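Local coordinates for hypothetical protein SPy2152 (Streptococcus pyogenes, PDB 2FU2) that probably protects its producer cell against a bacteriocin, as a small helical immunity protein of the enterocin A immunity family, at residues I54-Y57 with I58-Q62. Residues are numbered along the deposited sequence; the frame is centred on the assembly and turned at random.
Sequences INQY and ILTHQ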
loop_
_atom_site.group_PDB
_atom_site.type_symbol
_atom_site.label_atom_id
_atom_site.label_comp_id
_atom_site.label_asym_id
_atom_site.label_seq_id
_atom_site.Cartn_x
_atom_site.Cartn_y
_atom_site.Cartn_z
ATOM N N ILE A 54 4.326 2.681 -2.645
ATOM C CA ILE A 54 5.028 1.426 -2.401
ATOM C C ILE A 54 6.364 1.364 -3.129
ATOM O O ILE A 54 7.362 0.945 -2.533
ATOM C CB ILE A 54 4.133 0.176 -2.709
ATOM C CG1 ILE A 54 2.840 0.211 -1.887
ATOM C CG2 ILE A 54 4.869 -1.088 -2.326
ATOM C CD1 ILE A 54 3.094 0.087 -0.332
ATOM N N ASN A 55 6.426 1.820 -4.378
ATOM C CA ASN A 55 7.766 1.974 -5.013
ATOM C C ASN A 55 8.720 2.780 -4.138
ATOM O O ASN A 55 9.871 2.353 -3.928
ATOM C CB ASN A 55 7.692 2.599 -6.393
ATOM C CG ASN A 55 6.950 1.746 -7.336
ATOM O OD1 ASN A 55 6.710 0.563 -7.059
ATOM N ND2 ASN A 55 6.579 2.304 -8.466
ATOM N N GLN A 56 8.222 3.928 -3.636
ATOM C CA GLN A 56 8.967 4.836 -2.807
ATOM C C GLN A 56 9.422 4.114 -1.548
ATOM O O GLN A 56 10.571 4.224 -1.161
ATOM C CB GLN A 56 8.095 6.027 -2.457
ATOM C CG GLN A 56 8.473 6.748 -1.151
ATOM C CD GLN A 56 7.726 8.077 -0.943
ATOM O OE1 GLN A 56 6.513 8.178 -1.160
ATOM N NE2 GLN A 56 8.441 9.085 -0.516
ATOM N N TYR A 57 8.524 3.340 -0.919
ATOM C CA TYR A 57 8.918 2.589 0.276
ATOM C C TYR A 57 10.037 1.560 -0.064
ATOM O O TYR A 57 11.132 1.482 0.595
ATOM C CB TYR A 57 7.721 1.897 0.917
ATOM C CG TYR A 57 8.133 1.289 2.178
ATOM C CD1 TYR A 57 7.990 1.980 3.362
ATOM C CD2 TYR A 57 8.795 0.050 2.188
ATOM C CE1 TYR A 57 8.462 1.433 4.581
ATOM C CE2 TYR A 57 9.275 -0.521 3.391
ATOM C CZ TYR A 57 9.103 0.182 4.594
ATOM O OH TYR A 57 9.570 -0.346 5.780
ATOM N N ILE A 58 9.786 0.788 -1.121
ATOM C CA ILE A 58 10.771 -0.282 -1.509
ATOM C C ILE A 58 12.156 0.320 -1.820
ATOM O O ILE A 58 13.195 -0.107 -1.277
ATOM C CB ILE A 58 10.244 -1.175 -2.677
ATOM C CG1 ILE A 58 8.943 -1.869 -2.248
ATOM C CG2 ILE A 58 11.257 -2.192 -3.047
ATOM C CD1 ILE A 58 8.223 -2.657 -3.348
ATOM N N LEU A 59 12.167 1.340 -2.670
ATOM C CA LEU A 59 13.444 1.925 -3.075
ATOM C C LEU A 59 14.154 2.595 -1.862
ATOM O O LEU A 59 15.390 2.554 -1.755
ATOM C CB LEU A 59 13.193 2.886 -4.199
ATOM C CG LEU A 59 12.702 2.286 -5.539
ATOM C CD1 LEU A 59 12.577 3.401 -6.591
ATOM C CD2 LEU A 59 13.684 1.226 -6.089
ATOM N N THR A 60 13.368 3.185 -0.944
ATOM C CA THR A 60 13.933 3.944 0.146
ATOM C C THR A 60 14.633 2.958 1.061
ATOM O O THR A 60 15.614 3.286 1.689
ATOM C CB THR A 60 12.855 4.768 0.920
ATOM O OG1 THR A 60 12.332 5.797 0.075
ATOM C CG2 THR A 60 13.454 5.488 2.114
ATOM N N HIS A 61 14.090 1.743 1.142
ATOM C CA HIS A 61 14.623 0.743 2.045
ATOM C C HIS A 61 15.483 -0.292 1.382
ATOM O O HIS A 61 15.678 -1.343 1.931
ATOM C CB HIS A 61 13.494 0.079 2.754
ATOM C CG HIS A 61 12.861 0.961 3.760
ATOM N ND1 HIS A 61 13.309 1.021 5.066
ATOM C CD2 HIS A 61 11.864 1.875 3.645
ATOM C CE1 HIS A 61 12.583 1.913 5.723
ATOM N NE2 HIS A 61 11.689 2.430 4.889
ATOM N N GLN A 62 15.959 0.000 0.185
ATOM C CA GLN A 62 16.890 -0.895 -0.543
ATOM C C GLN A 62 16.394 -2.335 -0.699
ATOM O O GLN A 62 17.173 -3.267 -0.612
ATOM C CB GLN A 62 18.285 -0.856 0.093
ATOM C CG GLN A 62 18.789 0.602 0.328
ATOM C CD GLN A 62 18.898 1.411 -0.981
ATOM O OE1 GLN A 62 18.359 2.521 -1.083
ATOM N NE2 GLN A 62 19.563 0.828 -2.000
#
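The carbonyl oxygen Q56 O is gripped twice by T60: T60 OG1 lies 2.7 Å from Q56 O, and T60 N lies 3.0 Å from Q56 O. The two donors come from opposite faces of the carbonyl plane, OG1 tilted 33° from it. With chi1 at -67°, OG1 stands anti to T60's own carbonyl carbon and beside its backbone N, which puts the hydroxyl within bonding distance of Q56 O.

One residue further along, Y57 and H61 form an offset stack, with ring centroids 4.1 Å apart and planes inclined by 21°. H61 CD2 sits over the centre of the tyrosine ring, whereas Y57 CZ lies over the imidazole toward its rim, 3.4 Å from H61 CD2. H61 CD2 also meets Y57 O at 3.2 Å, in the plane of the imidazole, while H61 N bonds to that same oxygen. Y57 packs further against F26, edge-to-face, and against I69 of helix 67-78. On the buried side, I54 CG2 touches I58 CD1 at 3.8 Å.

H61 is the first residue to leave helical angles, and Q62, with positive phi, is the C-prime residue of a Schellman motif that ends helix 44-60: F63 N reaches back to I58 O and Q62 N bonds weakly to L59 O. The turn before it also carries the two bonds to Q56 O and the Y57-H61 stack, which probably limits rotation of the imidazole, since Y57 is buried among neighbouring helices.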